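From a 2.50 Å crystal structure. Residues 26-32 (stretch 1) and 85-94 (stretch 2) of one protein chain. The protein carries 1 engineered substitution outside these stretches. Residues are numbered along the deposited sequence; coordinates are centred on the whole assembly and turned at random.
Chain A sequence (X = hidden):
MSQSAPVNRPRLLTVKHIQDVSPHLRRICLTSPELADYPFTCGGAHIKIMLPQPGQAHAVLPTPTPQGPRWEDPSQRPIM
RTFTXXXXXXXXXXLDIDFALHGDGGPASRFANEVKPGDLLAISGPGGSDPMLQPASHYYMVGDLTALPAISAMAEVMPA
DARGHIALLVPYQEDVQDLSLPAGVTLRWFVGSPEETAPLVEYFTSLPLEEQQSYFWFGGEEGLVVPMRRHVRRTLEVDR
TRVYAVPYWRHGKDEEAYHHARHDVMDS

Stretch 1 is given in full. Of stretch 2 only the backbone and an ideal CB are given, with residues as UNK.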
ATOM      1  N   ARG A  26     -15.595  12.650   1.853  1.00 16.09           N
ATOM      2  CA  ARG A  26     -14.977  13.616   0.953  1.00 18.09           C
ATOM      3  C   ARG A  26     -13.477  13.363   0.902  1.00 14.81           C
ATOM      4  O   ARG A  26     -12.795  13.479   1.922  1.00 13.33           O
ATOM      5  CB  ARG A  26     -15.287  15.041   1.414  1.00 13.48           C
ATOM      6  CG  ARG A  26     -14.714  16.103   0.505  1.00 18.63           C
ATOM      7  CD  ARG A  26     -15.246  17.476   0.861  1.00 16.52           C
ATOM      8  NE  ARG A  26     -16.540  17.677   0.209  1.00 22.16           N
ATOM      9  CZ  ARG A  26     -17.497  18.477   0.660  1.00 20.02           C
ATOM     10  NH1 ARG A  26     -17.305  19.188   1.765  1.00 23.12           N
ATOM     11  NH2 ARG A  26     -18.638  18.570  -0.001  1.00 22.29           N
ATOM     12  N   ARG A  27     -12.974  12.995  -0.271  1.00 16.87           N
ATOM     13  CA  ARG A  27     -11.560  12.684  -0.476  1.00 14.88           C
ATOM     14  C   ARG A  27     -10.837  13.962  -0.875  1.00 19.48           C
ATOM     15  O   ARG A  27     -11.041  14.484  -1.983  1.00 17.85           O
ATOM     16  CB  ARG A  27     -11.378  11.621  -1.560  1.00 17.09           C
ATOM     17  CG  ARG A  27      -9.919  11.391  -1.985  1.00 18.74           C
ATOM     18  CD  ARG A  27      -9.696   9.970  -2.551  1.00 19.07           C
ATOM     19  NE  ARG A  27     -10.429   8.994  -1.754  1.00 21.68           N
ATOM     20  CZ  ARG A  27     -11.025   7.902  -2.231  1.00 25.04           C
ATOM     21  NH1 ARG A  27     -10.964   7.612  -3.531  1.00 25.20           N
ATOM     22  NH2 ARG A  27     -11.685   7.103  -1.388  1.00 22.30           N
ATOM     23  N   ILE A  28      -9.987  14.462   0.018  1.00 14.85           N
ATOM     24  CA  ILE A  28      -9.210  15.666  -0.218  1.00 11.54           C
ATOM     25  C   ILE A  28      -7.791  15.240  -0.546  1.00 15.23           C
ATOM     26  O   ILE A  28      -7.172  14.467   0.196  1.00 14.39           O
ATOM     27  CB  ILE A  28      -9.251  16.595   0.998  1.00 12.66           C
ATOM     28  CG1 ILE A  28     -10.682  17.111   1.209  1.00 16.72           C
ATOM     29  CG2 ILE A  28      -8.259  17.685   0.815  1.00 14.15           C
ATOM     30  CD1 ILE A  28     -10.891  17.845   2.545  1.00 17.52           C
ATOM     31  N   CYS A  29      -7.296  15.687  -1.688  1.00 16.09           N
ATOM     32  CA  CYS A  29      -5.980  15.300  -2.165  1.00 16.00           C
ATOM     33  C   CYS A  29      -5.028  16.461  -1.953  1.00 17.30           C
ATOM     34  O   CYS A  29      -5.260  17.562  -2.454  1.00 16.71           O
ATOM     35  CB  CYS A  29      -6.027  14.912  -3.635  1.00 17.74           C
ATOM     36  SG  CYS A  29      -4.373  14.784  -4.320  1.00 25.52           S
ATOM     37  N   LEU A  30      -3.969  16.218  -1.212  1.00 15.31           N
ATOM     38  CA  LEU A  30      -3.057  17.249  -0.774  1.00 19.21           C
ATOM     39  C   LEU A  30      -1.711  17.015  -1.433  1.00 23.05           C
ATOM     40  O   LEU A  30      -1.321  15.879  -1.707  1.00 18.30           O
ATOM     41  CB  LEU A  30      -2.924  17.229   0.735  1.00 17.44           C
ATOM     42  CG  LEU A  30      -4.250  17.532   1.439  1.00 13.06           C
ATOM     43  CD1 LEU A  30      -4.363  16.665   2.659  1.00 17.87           C
ATOM     44  CD2 LEU A  30      -4.268  18.965   1.827  1.00 14.08           C
ATOM     45  N   THR A  31      -1.018  18.102  -1.723  1.00 26.62           N
ATOM     46  CA  THR A  31       0.243  18.007  -2.425  1.00 23.76           C
ATOM     47  C   THR A  31       1.210  19.033  -1.869  1.00 22.15           C
ATOM     48  O   THR A  31       0.801  20.073  -1.346  1.00 21.65           O
ATOM     49  CB  THR A  31       0.064  18.212  -3.936  1.00 25.35           C
ATOM     50  OG1 THR A  31       1.347  18.131  -4.572  1.00 29.75           O
ATOM     51  CG2 THR A  31      -0.598  19.567  -4.255  1.00 24.70           C
ATOM     52  N   SER A  32       2.495  18.715  -1.991  1.00 23.70           N
ATOM     53  CA  SER A  32       3.639  19.547  -1.633  1.00 24.72           C
ATOM     54  C   SER A  32       4.912  18.887  -2.133  1.00 34.41           C
ATOM     55  O   SER A  32       5.018  17.646  -2.130  1.00 35.52           O
ATOM     56  CB  SER A  32       3.759  19.755  -0.124  1.00 27.93           C
ATOM     57  OG  SER A  32       4.538  20.907   0.184  1.00 32.99           O
ATOM     58  N   UNK A  85      -4.189   8.358   6.547  1.00 13.79           N
ATOM     59  CA  UNK A  85      -3.686   8.497   5.180  1.00 13.91           C
ATOM     60  C   UNK A  85      -4.418   7.468   4.329  1.00 10.51           C
ATOM     61  O   UNK A  85      -4.110   6.279   4.410  1.00 13.41           O
ATOM     62  CB  UNK A  85      -2.170   8.307   5.108  1.00 13.91           C
ATOM     63  N   UNK A  86      -5.391   7.919   3.525  1.00 12.43           N
ATOM     64  CA  UNK A  86      -6.149   7.009   2.657  1.00 13.86           C
ATOM     65  C   UNK A  86      -5.286   6.460   1.525  1.00 15.48           C
ATOM     66  O   UNK A  86      -5.292   5.251   1.280  1.00 20.91           O
ATOM     67  CB  UNK A  86      -7.369   7.726   2.076  1.00 13.86           C
ATOM     68  N   UNK A  87      -4.537   7.316   0.818  1.00 15.88           N
ATOM     69  CA  UNK A  87      -3.556   6.827  -0.151  1.00 17.12           C
ATOM     70  C   UNK A  87      -2.389   7.803  -0.238  1.00 17.13           C
ATOM     71  O   UNK A  87      -2.516   8.970   0.116  1.00 16.59           O
ATOM     72  CB  UNK A  87      -4.197   6.633  -1.527  1.00 17.12           C
ATOM     73  N   UNK A  88      -1.245   7.336  -0.723  1.00 17.82           N
ATOM     74  CA  UNK A  88      -0.089   8.217  -0.872  1.00 22.09           C
ATOM     75  C   UNK A  88       0.657   7.841  -2.141  1.00 20.00           C
ATOM     76  O   UNK A  88       1.057   6.688  -2.295  1.00 23.24           O
ATOM     77  CB  UNK A  88       0.833   8.132   0.346  1.00 22.09           C
ATOM     78  N   UNK A  89       0.842   8.812  -3.042  1.00 25.75           N
ATOM     79  CA  UNK A  89       1.528   8.629  -4.329  1.00 26.89           C
ATOM     80  C   UNK A  89       2.776   9.511  -4.330  1.00 26.45           C
ATOM     81  O   UNK A  89       2.705  10.719  -4.600  1.00 28.83           O
ATOM     82  CB  UNK A  89       0.612   8.972  -5.506  1.00 26.89           C
ATOM     83  N   UNK A  90       3.913   8.899  -3.999  1.00 33.40           N
ATOM     84  CA  UNK A  90       5.165   9.643  -3.863  1.00 33.49           C
ATOM     85  C   UNK A  90       5.529  10.374  -5.151  1.00 35.83           C
ATOM     86  O   UNK A  90       5.840  11.574  -5.128  1.00 34.44           O
ATOM     87  CB  UNK A  90       6.300   8.698  -3.463  1.00 33.49           C
ATOM     88  N   UNK A  91       5.512   9.657  -6.284  1.00 33.55           N
ATOM     89  CA  UNK A  91       5.900  10.251  -7.562  1.00 36.99           C
ATOM     90  C   UNK A  91       5.053  11.482  -7.879  1.00 41.51           C
ATOM     91  O   UNK A  91       5.582  12.522  -8.296  1.00 42.53           O
ATOM     92  CB  UNK A  91       5.771   9.222  -8.687  1.00 36.99           C
ATOM     93  N   UNK A  92       3.740  11.396  -7.662  1.00 35.67           N
ATOM     94  CA  UNK A  92       2.857  12.515  -7.943  1.00 27.14           C
ATOM     95  C   UNK A  92       2.918  13.590  -6.871  1.00 32.57           C
ATOM     96  O   UNK A  92       2.317  14.656  -7.056  1.00 30.52           O
ATOM     97  CB  UNK A  92       1.418  12.018  -8.092  1.00 27.14           C
ATOM     98  N   UNK A  93       3.620  13.324  -5.766  1.00 28.94           N
ATOM     99  CA  UNK A  93       3.646  14.198  -4.598  1.00 28.45           C
ATOM    100  C   UNK A  93       2.229  14.455  -4.069  1.00 27.58           C
ATOM    101  O   UNK A  93       1.849  15.584  -3.758  1.00 25.11           O
ATOM    102  CB  UNK A  93       4.329  15.522  -4.945  1.00 28.45           C
ATOM    103  N   UNK A  94       1.441  13.387  -3.948  1.00 21.82           N
ATOM    104  CA  UNK A  94       0.046  13.522  -3.539  1.00 23.46           C
ATOM    105  C   UNK A  94      -0.239  12.634  -2.339  1.00 24.09           C
ATOM    106  O   UNK A  94       0.312  11.534  -2.225  1.00 25.50           O
ATOM    107  CB  UNK A  94      -0.894  13.173  -4.695  1.00 23.46           C
TER

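At position 85 the ideal CB has nothing of stretch 1 within reach, so stretch 1 sets no preference; the residue is Ile85, which makes no contact with it. Position 86 directs its CA-to-CB bond toward stretch 1, and its CB lies 5.1 Å from Arg27 NE. A carboxylate could answer that charge, and a polar or long flexible chain could also fit. The residue is Arg86, another cation: Arg86 NE stands 3.7 Å from Arg27 NH2, an approach of like charges rather than an attraction. A water bridges the two, accepting hydrogen bonds from Arg27 NH2 at 2.8 Å and from Arg86 NH2 at 3.3 Å.

Position 87 also points toward stretch 1 but across a gap, which would admit residues of many sizes; Ala87 is too short to touch stretch 1. Position 88 is out of reach, so stretch 1 limits neither size nor polarity there; Phe88 makes no contact.

The CB of position 89 points sideways with no neighbour in stretch 1 nearby, so a short side chain would stop short, whereas a long one could bend toward Cys29. Arg89 does so: its NH2 comes to 4.0 Å from Cys29 SG, which lies at the edge of the guanidinium, near its plane. The backbone pairs this position with 94 through two hydrogen bonds, from 89 N to 94 O (2.9 Å) and from 94 N to 89 O (3.0 Å), closing a hairpin.

Positions 90 to 93 form its type I turn. Positions 90 and 91 are beyond reach of stretch 1, leaving their choice free on this side; they are Arg90 and Glu91. Position 92 points sideways, its CB far from stretch 1, so small or large residues would suit equally; Ala92 adds little.

Position 93 has positive phi and psi (56/46), a conformation glycine or asparagine adopts readily. Its CB, 3.6 Å from Ser32 O and 4.0 Å from Thr31 OG1, leads sideways, where an aliphatic chain could cover the end of the strand. Leu93 places CD2 3.5 Å from Ser32 O, while its backbone O accepts a 2.7 Å hydrogen bond from Thr31 OG1, an interaction independent of side-chain identity.

Position 94 has extended angles, and its CA lies 3.3 Å from Leu30 O in a CA-H...O contact. Its CB sits 3.9 Å from Cys29 SG and 4.1 Å from Leu30 O, so a small, aliphatic or polar side chain could suit. Glu94 brings OE1 to 3.6 Å from Cys29 SG. The same OE1 forms a salt bridge with Arg89 NH2 at 2.7 Å.

Stretch 2, residues 85-94: IRAFRREALE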
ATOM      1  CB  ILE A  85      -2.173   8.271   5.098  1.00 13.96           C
ATOM      2  CG1 ILE A  85      -1.415   9.311   5.921  1.00 17.49           C
ATOM      3  CG2 ILE A  85      -1.751   8.282   3.654  1.00 11.99           C
ATOM      4  CD1 ILE A  85       0.096   9.084   5.959  1.00 19.52           C
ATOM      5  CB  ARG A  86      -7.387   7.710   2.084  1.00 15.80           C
ATOM      6  CG  ARG A  86      -8.142   6.917   1.012  1.00 17.46           C
ATOM      7  CD  ARG A  86      -8.855   5.707   1.604  1.00 17.17           C
ATOM      8  NE  ARG A  86      -9.475   4.850   0.605  1.00 17.14           N
ATOM      9  CZ  ARG A  86      -8.794   3.981  -0.137  1.00 24.75           C
ATOM     10  NH1 ARG A  86      -7.462   3.904   0.007  1.00 20.37           N
ATOM     11  NH2 ARG A  86      -9.432   3.212  -1.030  1.00 18.51           N
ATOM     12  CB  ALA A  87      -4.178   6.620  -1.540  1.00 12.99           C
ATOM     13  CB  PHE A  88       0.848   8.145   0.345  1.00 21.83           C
ATOM     14  CG  PHE A  88       2.136   8.889   0.156  1.00 22.17           C
ATOM     15  CD1 PHE A  88       2.143  10.269  -0.026  1.00 20.77           C
ATOM     16  CD2 PHE A  88       3.352   8.205   0.139  1.00 28.67           C
ATOM     17  CE1 PHE A  88       3.357  10.954  -0.232  1.00 29.59           C
ATOM     18  CE2 PHE A  88       4.571   8.881  -0.057  1.00 25.73           C
ATOM     19  CZ  PHE A  88       4.576  10.250  -0.254  1.00 27.45           C
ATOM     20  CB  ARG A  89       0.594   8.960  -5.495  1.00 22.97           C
ATOM     21  CG  ARG A  89      -0.586   8.000  -5.598  1.00 26.01           C
ATOM     22  CD  ARG A  89      -1.610   8.420  -6.655  1.00 30.84           C
ATOM     23  NE  ARG A  89      -2.271   9.689  -6.358  1.00 28.08           N
ATOM     24  CZ  ARG A  89      -3.381   9.809  -5.624  1.00 28.28           C
ATOM     25  NH1 ARG A  89      -3.953   8.736  -5.085  1.00 24.02           N
ATOM     26  NH2 ARG A  89      -3.924  11.009  -5.422  1.00 26.40           N
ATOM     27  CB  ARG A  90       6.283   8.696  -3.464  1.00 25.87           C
ATOM     28  CG  ARG A  90       7.494   9.396  -2.930  1.00 38.26           C
ATOM     29  CD  ARG A  90       8.578   8.391  -2.648  1.00 39.19           C
ATOM     30  NE  ARG A  90       8.291   7.614  -1.454  1.00 40.13           N
ATOM     31  CZ  ARG A  90       8.296   8.120  -0.230  1.00 39.33           C
ATOM     32  NH1 ARG A  90       8.557   9.404  -0.048  1.00 38.58           N
ATOM     33  NH2 ARG A  90       8.028   7.350   0.815  1.00 41.43           N
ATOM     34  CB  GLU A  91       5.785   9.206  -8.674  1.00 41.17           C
ATOM     35  CG  GLU A  91       6.381   9.620 -10.023  1.00 51.32           C
ATOM     36  CD  GLU A  91       6.816   8.416 -10.877  1.00 59.99           C
ATOM     37  OE1 GLU A  91       7.664   7.620 -10.407  1.00 68.07           O
ATOM     38  OE2 GLU A  91       6.318   8.265 -12.022  1.00 55.92           O
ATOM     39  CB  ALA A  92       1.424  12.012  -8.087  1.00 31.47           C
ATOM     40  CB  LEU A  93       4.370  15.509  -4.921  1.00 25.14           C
ATOM     41  CG  LEU A  93       5.876  15.403  -5.222  1.00 30.80           C
ATOM     42  CD1 LEU A  93       6.351  16.615  -5.981  1.00 31.51           C
ATOM     43  CD2 LEU A  93       6.733  15.193  -3.962  1.00 24.50           C
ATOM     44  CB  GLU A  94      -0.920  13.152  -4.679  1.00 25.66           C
ATOM     45  CG  GLU A  94      -1.092  14.245  -5.738  1.00 33.04           C
ATOM     46  CD  GLU A  94      -1.761  13.727  -7.013  1.00 38.89           C
ATOM     47  OE1 GLU A  94      -2.712  12.923  -6.885  1.00 41.54           O
ATOM     48  OE2 GLU A  94      -1.352  14.124  -8.135  1.00 40.86           O
TER
HETATM   49  O   HOH W   1     -12.436   4.392  -1.655  1.00 31.54           O
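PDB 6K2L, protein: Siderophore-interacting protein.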